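Local coordinates for protein projannalysin (Methanocaldococcus jannaschii, PDB 4JIX) that is the soluble zymogen of a small zinc-dependent metallopeptidase of the minigluzincin type, which probably cleaves peptide bonds once activated, at residues A41-F45 and K46-L50; K54-V57 and E58-E62; I85-E88 and N89-N93; K97-C100 and D101-E104. The protein carries 1 engineered substitution. All coordinates share one frame; numbering follows the deposited sequence.

Contact 1 (A41-F45 and K46-L50). With SO4 (sulfate ion), chain E.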
loop_
_atom_site.group_PDB
_atom_site.type_symbol
_atom_site.label_atom_id
_atom_site.label_comp_id
_atom_site.label_asym_id
_atom_site.label_seq_id
_atom_site.Cartn_x
_atom_site.Cartn_y
_atom_site.Cartn_z
ATOM N N ALA A 41 -4.205 -8.378 -0.885
ATOM C CA ALA A 41 -3.922 -9.693 -1.460
ATOM C C ALA A 41 -3.431 -10.679 -0.410
ATOM O O ALA A 41 -2.787 -10.303 0.568
ATOM C CB ALA A 41 -2.901 -9.588 -2.586
ATOM N N SER A 42 -3.731 -11.960 -0.629
ATOM C CA SER A 42 -3.288 -13.039 0.249
ATOM C C SER A 42 -3.234 -14.340 -0.548
ATOM O O SER A 42 -3.746 -14.423 -1.662
ATOM C CB SER A 42 -4.202 -13.190 1.468
ATOM O OG SER A 42 -5.516 -13.517 1.059
ATOM N N PHE A 43 -2.599 -15.337 0.027
ATOM C CA PHE A 43 -2.501 -16.652 -0.577
ATOM C C PHE A 43 -2.674 -17.671 0.514
ATOM O O PHE A 43 -1.967 -17.616 1.525
ATOM C CB PHE A 43 -1.170 -16.855 -1.322
ATOM C CG PHE A 43 -1.152 -18.172 -2.053
ATOM C CD1 PHE A 43 -1.747 -18.299 -3.304
ATOM C CD2 PHE A 43 -0.624 -19.314 -1.454
ATOM C CE1 PHE A 43 -1.787 -19.534 -3.956
ATOM C CE2 PHE A 43 -0.675 -20.550 -2.103
ATOM C CZ PHE A 43 -1.259 -20.652 -3.346
ATOM N N SER A 44 -3.590 -18.622 0.303
ATOM C CA SER A 44 -3.801 -19.676 1.270
ATOM C C SER A 44 -3.179 -20.969 0.763
ATOM O O SER A 44 -3.601 -21.464 -0.271
ATOM C CB SER A 44 -5.292 -19.860 1.554
ATOM O OG SER A 44 -5.526 -21.108 2.191
ATOM N N PHE A 45 -2.185 -21.520 1.478
ATOM C CA PHE A 45 -1.571 -22.810 1.112
ATOM C C PHE A 45 -2.551 -23.966 1.326
ATOM O O PHE A 45 -2.473 -24.970 0.620
ATOM C CB PHE A 45 -0.300 -23.078 1.939
ATOM C CG PHE A 45 0.923 -22.357 1.432
ATOM C CD1 PHE A 45 1.227 -21.073 1.875
ATOM C CD2 PHE A 45 1.772 -22.958 0.505
ATOM C CE1 PHE A 45 2.355 -20.395 1.387
ATOM C CE2 PHE A 45 2.909 -22.289 0.033
ATOM C CZ PHE A 45 3.202 -21.020 0.486
ATOM N N LYS A 46 -3.465 -23.817 2.295
ATOM C CA LYS A 46 -4.463 -24.836 2.649
ATOM C C LYS A 46 -5.421 -25.093 1.464
ATOM O O LYS A 46 -5.638 -26.254 1.105
ATOM C CB LYS A 46 -5.236 -24.395 3.909
ATOM C CG LYS A 46 -6.226 -25.430 4.449
ATOM C CD LYS A 46 -6.988 -24.868 5.638
ATOM C CE LYS A 46 -8.009 -25.849 6.159
ATOM N NZ LYS A 46 -8.706 -25.329 7.366
ATOM N N THR A 47 -5.942 -24.020 0.828
ATOM C CA THR A 47 -6.870 -24.189 -0.302
ATOM C C THR A 47 -6.244 -23.833 -1.653
ATOM O O THR A 47 -6.923 -23.985 -2.673
ATOM C CB THR A 47 -8.151 -23.368 -0.095
ATOM O OG1 THR A 47 -7.807 -21.990 0.041
ATOM C CG2 THR A 47 -8.982 -23.854 1.093
ATOM N N LYS A 48 -4.960 -23.387 -1.676
ATOM C CA LYS A 48 -4.244 -22.959 -2.899
ATOM C C LYS A 48 -5.068 -21.855 -3.577
ATOM O O LYS A 48 -5.368 -21.921 -4.767
ATOM C CB LYS A 48 -3.953 -24.153 -3.839
ATOM C CG LYS A 48 -2.660 -24.871 -3.480
ATOM C CD LYS A 48 -2.750 -26.383 -3.648
ATOM C CE LYS A 48 -1.468 -27.090 -3.247
ATOM N NZ LYS A 48 -1.137 -26.921 -1.798
ATOM N N THR A 49 -5.485 -20.860 -2.778
ATOM C CA THR A 49 -6.332 -19.778 -3.260
ATOM C C THR A 49 -5.606 -18.453 -3.203
ATOM O O THR A 49 -5.174 -18.013 -2.131
ATOM C CB THR A 49 -7.639 -19.733 -2.446
ATOM O OG1 THR A 49 -8.320 -20.971 -2.607
ATOM C CG2 THR A 49 -8.555 -18.589 -2.845
ATOM N N LEU A 50 -5.516 -17.797 -4.359
ATOM C CA LEU A 50 -4.979 -16.451 -4.456
ATOM C C LEU A 50 -6.176 -15.528 -4.253
ATOM O O LEU A 50 -7.152 -15.639 -5.008
ATOM C CB LEU A 50 -4.292 -16.239 -5.833
ATOM C CG LEU A 50 -3.857 -14.802 -6.197
ATOM C CD1 LEU A 50 -2.693 -14.343 -5.340
ATOM C CD2 LEU A 50 -3.448 -14.710 -7.656
HETATM S S SO4 E . -8.847 -20.621 3.410
HETATM O O1 SO4 E . -8.848 -20.570 1.947
HETATM O O2 SO4 E . -7.687 -21.376 3.879
HETATM O O3 SO4 E . -8.781 -19.262 3.938
HETATM O O4 SO4 E . -10.077 -21.257 3.882
#
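S44 and T49 form the last antiparallel hydrogen-bonded pair of a beta hairpin, where strands 41-44 and 49-53 are joined by a tight connection with a G1 beta bulge that sets the two residues K48 and T49 against the single residue S44. In the backbone, S44 N donates to T49 O at 3.0 Å in a nearly straight bond, and T49 N donates back to S44 O at 3.2 Å. K48 N also approaches S44 O, but at a bent angle of 117° that makes the bond weak. Positive phi and psi at K48 let two successive N-H groups turn to one carbonyl.

Hydroxyls tighten the turn on the face of S44 and T49. With OG anti to its own backbone N (chi1 164°), S44 reaches past the strand end and accepts a hydrogen bond from T47 N at 3.2 Å. The same S44 OG donates to sulfate O2 at 2.8 Å, while T47 OG1 donates to sulfate O1 at 2.6 Å. The sulfate, also bound by R51 NH2, probably came from the crystallisation liquor.

Apolar contacts belong to the face of F43 and L50, a non-hydrogen-bonded pair. The F43 ring lies across the opposing strand, with CD1 against L50 CB at 4.1 Å and CZ 3.8 Å from K48 CA. This face packs on helix 62-78: F43 meets the ring of F76 and L50 touches E72, one residue from the zinc ligand H71. At the turn, F43 CE2 sits 4.2 Å above the plane of the F45 ring, over its centre.

Contact 2 (K54-V57 and E58-E62)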
loop_
_atom_site.group_PDB
_atom_site.type_symbol
_atom_site.label_atom_id
_atom_site.label_comp_id
_atom_site.label_asym_id
_atom_site.label_seq_id
_atom_site.Cartn_x
_atom_site.Cartn_y
_atom_site.Cartn_z
ATOM N N LYS A 54 -11.168 -6.739 -4.593
ATOM C CA LYS A 54 -12.005 -6.339 -5.727
ATOM C C LYS A 54 -11.761 -4.892 -6.200
ATOM O O LYS A 54 -11.604 -4.687 -7.402
ATOM C CB LYS A 54 -13.494 -6.555 -5.405
ATOM C CG LYS A 54 -14.400 -6.435 -6.632
ATOM C CD LYS A 54 -15.793 -6.975 -6.363
ATOM C CE LYS A 54 -16.693 -6.859 -7.568
ATOM N NZ LYS A 54 -17.202 -5.474 -7.745
ATOM N N TYR A 55 -11.738 -3.905 -5.291
ATOM C CA TYR A 55 -11.511 -2.511 -5.692
ATOM C C TYR A 55 -10.114 -2.329 -6.335
ATOM O O TYR A 55 -9.985 -1.606 -7.324
ATOM C CB TYR A 55 -11.694 -1.539 -4.510
ATOM C CG TYR A 55 -11.378 -0.100 -4.873
ATOM C CD1 TYR A 55 -10.121 0.443 -4.626
ATOM C CD2 TYR A 55 -12.325 0.707 -5.499
ATOM C CE1 TYR A 55 -9.813 1.753 -4.994
ATOM C CE2 TYR A 55 -12.026 2.019 -5.870
ATOM C CZ TYR A 55 -10.775 2.543 -5.599
ATOM O OH TYR A 55 -10.487 3.845 -5.938
ATOM N N VAL A 56 -9.085 -2.980 -5.764
ATOM C CA VAL A 56 -7.698 -2.940 -6.243
ATOM C C VAL A 56 -7.628 -3.543 -7.659
ATOM O O VAL A 56 -7.049 -2.927 -8.547
ATOM C CB VAL A 56 -6.773 -3.676 -5.227
ATOM C CG1 VAL A 56 -5.389 -3.960 -5.806
ATOM C CG2 VAL A 56 -6.658 -2.880 -3.930
ATOM N N VAL A 57 -8.251 -4.716 -7.880
ATOM C CA VAL A 57 -8.256 -5.383 -9.193
ATOM C C VAL A 57 -8.917 -4.482 -10.266
ATOM O O VAL A 57 -8.462 -4.453 -11.413
ATOM C CB VAL A 57 -8.950 -6.763 -9.078
ATOM C CG1 VAL A 57 -9.335 -7.344 -10.449
ATOM C CG2 VAL A 57 -8.067 -7.733 -8.306
ATOM N N GLU A 58 -9.937 -3.717 -9.873
ATOM C CA GLU A 58 -10.675 -2.865 -10.797
ATOM C C GLU A 58 -10.051 -1.476 -11.004
ATOM O O GLU A 58 -10.376 -0.826 -11.999
ATOM C CB GLU A 58 -12.126 -2.720 -10.315
ATOM C CG GLU A 58 -12.953 -3.968 -10.591
ATOM C CD GLU A 58 -14.310 -4.087 -9.924
ATOM O OE1 GLU A 58 -14.683 -3.193 -9.128
ATOM O OE2 GLU A 58 -14.995 -5.102 -10.184
ATOM N N ASN A 59 -9.162 -1.022 -10.114
ATOM C CA ASN A 59 -8.639 0.339 -10.222
ATOM C C ASN A 59 -7.108 0.474 -10.311
ATOM O O ASN A 59 -6.644 1.542 -10.722
ATOM C CB ASN A 59 -9.152 1.165 -9.040
ATOM C CG ASN A 59 -10.657 1.357 -9.080
ATOM O OD1 ASN A 59 -11.168 2.363 -9.587
ATOM N ND2 ASN A 59 -11.408 0.368 -8.610
ATOM N N PHE A 60 -6.322 -0.555 -9.939
ATOM C CA PHE A 60 -4.856 -0.424 -10.007
ATOM C C PHE A 60 -4.341 -0.744 -11.398
ATOM O O PHE A 60 -4.879 -1.638 -12.050
ATOM C CB PHE A 60 -4.167 -1.355 -8.991
ATOM C CG PHE A 60 -4.039 -0.875 -7.560
ATOM C CD1 PHE A 60 -3.004 -1.328 -6.753
ATOM C CD2 PHE A 60 -4.984 -0.017 -7.004
ATOM C CE1 PHE A 60 -2.895 -0.908 -5.426
ATOM C CE2 PHE A 60 -4.886 0.386 -5.669
ATOM C CZ PHE A 60 -3.844 -0.063 -4.891
ATOM N N ASP A 61 -3.257 -0.062 -11.825
ATOM C CA ASP A 61 -2.598 -0.305 -13.115
ATOM C C ASP A 61 -1.986 -1.721 -13.141
ATOM O O ASP A 61 -1.726 -2.303 -12.090
ATOM C CB ASP A 61 -1.507 0.754 -13.375
ATOM C CG ASP A 61 -2.046 2.150 -13.671
ATOM O OD1 ASP A 61 -3.154 2.255 -14.267
ATOM O OD2 ASP A 61 -1.343 3.140 -13.353
ATOM N N GLU A 62 -1.737 -2.246 -14.334
ATOM C CA GLU A 62 -1.183 -3.586 -14.530
ATOM C C GLU A 62 0.132 -3.788 -13.787
ATOM O O GLU A 62 0.328 -4.850 -13.220
ATOM C CB GLU A 62 -0.959 -3.853 -16.020
ATOM C CG GLU A 62 -0.766 -5.332 -16.308
ATOM C CD GLU A 62 -0.545 -5.642 -17.769
ATOM O OE1 GLU A 62 -1.131 -4.942 -18.630
ATOM O OE2 GLU A 62 0.222 -6.591 -18.052
#
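V56 O takes up two N-H groups as helix 54-59 comes to its end. F60 N, belonging to the first residue to leave helical torsions, donates to it at 2.8 Å, whereas N59 N approaches from above the carbonyl plane at 3.2 Å. One residue earlier, E58 N keeps the regular helical bond to K54 O at 3.1 Å.

N59 folds its side chain back along the helix. ND2 donates to Y55 O at 2.8 Å in a nearly straight bond (168°), on a lone pair in the carbonyl plane. The bond leaves the amide stacked on the Y55 ring, the two planes only 20° apart, with ND2 3.2 Å above the ring and shifted toward its rim; N59 CB adds a CH-pi contact on the same face. The ring swings under the amide because Y55 CG is anti to the backbone N (chi1 176°). A serine at Y55 would probably leave the N59 amide held by its bond to the backbone carbonyl but without the flat surface that helps to fix its rotation. V56 CG1 makes a second CH-pi contact, 3.8 Å from the centroid of the F60 ring and over its face. At the exposed side, K54 NZ and E58 OE2 form a long salt bridge of 3.3 Å.

V56 and F60 face L65 of helix 62-78, and F60 also reaches K110 and L111 of helix 97-111. V57 rests on I12 of helix 12-22, while Y55 packs against Q38 of the second subunit.

Contact 3 (I85-E88 and N89-N93)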
loop_
_atom_site.group_PDB
_atom_site.type_symbol
_atom_site.label_atom_id
_atom_site.label_comp_id
_atom_site.label_asym_id
_atom_site.label_seq_id
_atom_site.Cartn_x
_atom_site.Cartn_y
_atom_site.Cartn_z
ATOM N N ILE A 85 16.136 -15.347 1.946
ATOM C CA ILE A 85 17.012 -15.232 0.778
ATOM C C ILE A 85 16.383 -15.979 -0.420
ATOM O O ILE A 85 16.502 -15.495 -1.542
ATOM C CB ILE A 85 18.477 -15.691 1.084
ATOM C CG1 ILE A 85 19.449 -15.287 -0.053
ATOM C CG2 ILE A 85 18.577 -17.190 1.435
ATOM C CD1 ILE A 85 20.886 -15.004 0.382
ATOM N N LYS A 86 15.665 -17.103 -0.179
ATOM C CA LYS A 86 14.990 -17.872 -1.235
ATOM C C LYS A 86 13.844 -17.047 -1.874
ATOM O O LYS A 86 13.611 -17.157 -3.078
ATOM C CB LYS A 86 14.481 -19.217 -0.713
ATOM C CG LYS A 86 15.614 -20.198 -0.400
ATOM C CD LYS A 86 15.123 -21.640 -0.364
ATOM C CE LYS A 86 16.032 -22.567 0.418
ATOM N NZ LYS A 86 17.372 -22.715 -0.207
ATOM N N PHE A 87 13.198 -16.163 -1.089
ATOM C CA PHE A 87 12.172 -15.258 -1.615
ATOM C C PHE A 87 12.854 -14.201 -2.489
ATOM O O PHE A 87 12.447 -13.999 -3.640
ATOM C CB PHE A 87 11.363 -14.588 -0.483
ATOM C CG PHE A 87 10.159 -13.824 -0.988
ATOM C CD1 PHE A 87 8.896 -14.407 -0.990
ATOM C CD2 PHE A 87 10.294 -12.529 -1.489
ATOM C CE1 PHE A 87 7.789 -13.715 -1.500
ATOM C CE2 PHE A 87 9.192 -11.848 -2.019
ATOM C CZ PHE A 87 7.946 -12.444 -2.015
ATOM N N GLU A 88 13.910 -13.550 -1.937
ATOM C CA GLU A 88 14.692 -12.522 -2.632
ATOM C C GLU A 88 15.280 -13.055 -3.938
ATOM O O GLU A 88 15.229 -12.347 -4.936
ATOM C CB GLU A 88 15.812 -11.976 -1.744
ATOM C CG GLU A 88 15.328 -10.985 -0.699
ATOM C CD GLU A 88 16.411 -10.426 0.209
ATOM O OE1 GLU A 88 16.101 -10.132 1.388
ATOM O OE2 GLU A 88 17.565 -10.278 -0.256
ATOM N N ASN A 89 15.777 -14.312 -3.950
ATOM C CA ASN A 89 16.359 -14.939 -5.146
ATOM C C ASN A 89 15.367 -14.989 -6.316
ATOM O O ASN A 89 15.766 -14.709 -7.449
ATOM C CB ASN A 89 16.889 -16.352 -4.851
ATOM C CG ASN A 89 18.136 -16.412 -3.996
ATOM O OD1 ASN A 89 18.484 -17.474 -3.470
ATOM N ND2 ASN A 89 18.808 -15.280 -3.787
ATOM N N GLU A 90 14.087 -15.328 -6.050
ATOM C CA GLU A 90 13.052 -15.382 -7.091
ATOM C C GLU A 90 12.658 -13.989 -7.545
ATOM O O GLU A 90 12.542 -13.751 -8.746
ATOM C CB GLU A 90 11.794 -16.134 -6.625
ATOM C CG GLU A 90 12.020 -17.586 -6.243
ATOM C CD GLU A 90 12.418 -18.542 -7.353
ATOM O OE1 GLU A 90 12.076 -18.282 -8.532
ATOM O OE2 GLU A 90 13.042 -19.579 -7.030
ATOM N N LEU A 91 12.465 -13.067 -6.587
ATOM C CA LEU A 91 12.069 -11.692 -6.854
ATOM C C LEU A 91 13.116 -10.944 -7.697
ATOM O O LEU A 91 12.734 -10.176 -8.580
ATOM C CB LEU A 91 11.828 -10.955 -5.523
ATOM C CG LEU A 91 11.358 -9.496 -5.579
ATOM C CD1 LEU A 91 10.066 -9.351 -6.398
ATOM C CD2 LEU A 91 11.150 -8.956 -4.165
ATOM N N ARG A 92 14.415 -11.205 -7.458
ATOM C CA ARG A 92 15.512 -10.539 -8.170
ATOM C C ARG A 92 15.582 -10.881 -9.660
ATOM O O ARG A 92 16.233 -10.142 -10.406
ATOM C CB ARG A 92 16.877 -10.802 -7.502
ATOM C CG ARG A 92 17.087 -9.999 -6.210
ATOM C CD ARG A 92 16.875 -8.490 -6.357
ATOM N NE ARG A 92 16.698 -7.880 -5.044
ATOM C CZ ARG A 92 15.542 -7.452 -4.549
ATOM N NH1 ARG A 92 14.442 -7.483 -5.287
ATOM N NH2 ARG A 92 15.488 -6.943 -3.328
ATOM N N ASN A 93 14.893 -11.952 -10.104
ATOM C CA ASN A 93 14.816 -12.317 -11.521
ATOM C C ASN A 93 13.834 -11.381 -12.238
ATOM O O ASN A 93 13.769 -11.382 -13.461
ATOM C CB ASN A 93 14.382 -13.787 -11.689
ATOM C CG ASN A 93 15.404 -14.804 -11.240
ATOM O OD1 ASN A 93 16.617 -14.634 -11.404
ATOM N ND2 ASN A 93 14.932 -15.913 -10.708
#
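F87 presents the edge of its ring to L91, whose CD2 lies near the ring plane, 4.1 Å from F87 CE2. The same ring meets all three zinc-binding histidines: H71 and H75 meet it with inclined planes and H83 stacks edge-to-face. F87 is therefore a second-shell residue of the metal site, its side chain about 5 Å from the zinc ion, and it probably helps to hold the imidazoles in position. Its first torsion (chi1 -171°) carries the ring off the helix toward them.

The second flat group, the N89 amide, turns one face to I85 O, which lies 3.1 Å from N89 CG. ND2 is 3.2 Å from that oxygen, but the angle is too poor for a hydrogen bond. The actual partner of I85 O is N89 N, at 2.8 Å. I85 CG1 approaches the amide obliquely from the same side, 3.8 Å from ND2.

Two further i to i+4 bonds carry the helix on: L91 N to F87 O at 3.1 Å, in the carbonyl plane, and R92 N to E88 O at 2.9 Å. The R92 chain starts back beside that last carbonyl, CG packing on E88 O, and bends at chi2 (-53°). E88 and R92 carry opposite charges that do not meet; instead R92 NH1 is hydrogen-bonded to F95 O.

Helix 85-91 packs on two others. F87 and E90 pack on I74 and I78 of helix 62-78, where E90 also forms a salt bridge with K77, and L91 and R92 lean on helix 97-111.

Contact 4 (K97-C100 and D101-E104)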
loop_
_atom_site.group_PDB
_atom_site.type_symbol
_atom_site.label_atom_id
_atom_site.label_comp_id
_atom_site.label_asym_id
_atom_site.label_seq_id
_atom_site.Cartn_x
_atom_site.Cartn_y
_atom_site.Cartn_z
ATOM N N LYS A 97 16.235 -4.269 -5.973
ATOM C CA LYS A 97 15.723 -3.732 -4.708
ATOM C C LYS A 97 15.133 -2.320 -4.932
ATOM O O LYS A 97 14.043 -2.047 -4.446
ATOM C CB LYS A 97 16.821 -3.726 -3.618
ATOM C CG LYS A 97 16.462 -2.988 -2.308
ATOM C CD LYS A 97 15.264 -3.600 -1.545
ATOM C CE LYS A 97 15.051 -2.954 -0.196
ATOM N NZ LYS A 97 13.877 -3.535 0.517
ATOM N N ASN A 98 15.822 -1.465 -5.705
ATOM C CA ASN A 98 15.378 -0.101 -6.012
ATOM C C ASN A 98 14.045 -0.088 -6.758
ATOM O O ASN A 98 13.173 0.697 -6.400
ATOM C CB ASN A 98 16.441 0.660 -6.800
ATOM C CG ASN A 98 17.642 1.042 -5.954
ATOM O OD1 ASN A 98 17.615 1.023 -4.713
ATOM N ND2 ASN A 98 18.738 1.381 -6.605
ATOM N N GLU A 99 13.879 -0.971 -7.770
ATOM C CA GLU A 99 12.635 -1.120 -8.529
ATOM C C GLU A 99 11.493 -1.582 -7.620
ATOM O O GLU A 99 10.375 -1.097 -7.779
ATOM C CB GLU A 99 12.816 -2.103 -9.690
ATOM C CG GLU A 99 13.611 -1.494 -10.829
ATOM C CD GLU A 99 14.022 -2.437 -11.942
ATOM O OE1 GLU A 99 14.071 -3.666 -11.706
ATOM O OE2 GLU A 99 14.344 -1.936 -13.041
ATOM N N CYS A 100 11.772 -2.492 -6.665
ATOM C CA CYS A 100 10.771 -2.967 -5.702
ATOM C C CYS A 100 10.312 -1.824 -4.801
ATOM O O CYS A 100 9.117 -1.684 -4.575
ATOM C CB CYS A 100 11.308 -4.130 -4.875
ATOM S SG CYS A 100 11.469 -5.669 -5.802
ATOM N N ASP A 101 11.255 -1.012 -4.292
ATOM C CA ASP A 101 10.939 0.138 -3.424
ATOM C C ASP A 101 10.029 1.124 -4.162
ATOM O O ASP A 101 9.077 1.644 -3.571
ATOM C CB ASP A 101 12.230 0.847 -2.961
ATOM C CG ASP A 101 13.068 0.055 -1.975
ATOM O OD1 ASP A 101 12.552 -0.936 -1.414
ATOM O OD2 ASP A 101 14.211 0.467 -1.710
ATOM N N GLU A 102 10.315 1.348 -5.462
ATOM C CA GLU A 102 9.548 2.256 -6.330
ATOM C C GLU A 102 8.109 1.815 -6.512
ATOM O O GLU A 102 7.204 2.634 -6.366
ATOM C CB GLU A 102 10.176 2.344 -7.724
ATOM C CG GLU A 102 11.414 3.188 -7.837
ATOM C CD GLU A 102 11.732 3.359 -9.308
ATOM O OE1 GLU A 102 12.184 2.374 -9.936
ATOM O OE2 GLU A 102 11.376 4.424 -9.860
ATOM N N ILE A 103 7.897 0.535 -6.861
ATOM C CA ILE A 103 6.558 -0.015 -7.080
ATOM C C ILE A 103 5.778 -0.056 -5.752
ATOM O O ILE A 103 4.590 0.285 -5.709
ATOM C CB ILE A 103 6.625 -1.404 -7.767
ATOM C CG1 ILE A 103 7.258 -1.253 -9.184
ATOM C CG2 ILE A 103 5.206 -2.043 -7.861
ATOM C CD1 ILE A 103 7.762 -2.560 -9.833
ATOM N N GLU A 104 6.439 -0.486 -4.680
ATOM C CA GLU A 104 5.811 -0.563 -3.358
ATOM C C GLU A 104 5.361 0.823 -2.889
ATOM O O GLU A 104 4.285 0.941 -2.300
ATOM C CB GLU A 104 6.765 -1.208 -2.345
ATOM C CG GLU A 104 6.853 -2.717 -2.538
ATOM C CD GLU A 104 7.909 -3.435 -1.722
ATOM O OE1 GLU A 104 8.604 -2.776 -0.916
ATOM O OE2 GLU A 104 8.022 -4.672 -1.867
HETATM O O HOH W 1 11.114 -3.416 -1.045
HETATM O O HOH W 2 10.063 0.063 -10.592
#
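K97 and D101 face each other one turn apart, and the lysine bends in making the pairing. CG stands anti to the backbone N (chi1 171°), a kink at chi2 (62°) then turns the chain along the helix, and the remainder is extended. CE reaches D101 OD1 at 3.4 Å, and NZ closes a salt bridge to the same oxygen at 3.5 Å. One water bridges the same two groups, accepting from K97 NZ at 3.2 Å and donating to D101 OD1 at 2.9 Å. A leucine at D101 would probably leave the K97 ammonium without its charged mate and the water without one of its acceptors.

All of this rides on the regular i to i+4 bonding of helix 97-111, the C-terminal helix of the metallopeptidase fold, in which D101 N, E102 N, I103 N and E104 N bond to the carbonyls of K97, N98, E99 and C100. E104 runs extended beyond CG over C100 O, and its OE1 accepts from the same water at 2.6 Å, so that one water joins K97, D101 and E104. Its other oxygen, OE2, is bound by Y67 OH of helix 62-78, and E104 packs on I108 of the second subunit.

C100 turns SG beside its backbone N (chi1 -72°), and its side chain packs against Y67, R92 and F95. On another side of the helix, E102 extends back toward E99, where a second water donates to both E99 O, at 3.1 Å, and E102 OE1, at 3.2 Å.

In the fold
From the N terminus the four contacts follow one another in series; none nests in or crosses another. Contact 1 closes the hairpin of strands 41-44 and 49-53, and the second strand leads directly into helix 54-59, whose C-terminal end contact 2 finishes, with centres 19 Å apart. The chain then forms helix 62-78, which carries two zinc ligands and is touched by side chains of all four contacts. Contact 3 lies within helix 85-91, just after the third ligand, H83, and contact 4 within the helix that follows. These two touch directly, L91 CD2 lying 3.7 Å from C100 SG. Contacts 1 and 4 lie on opposite sides of the chain's centre.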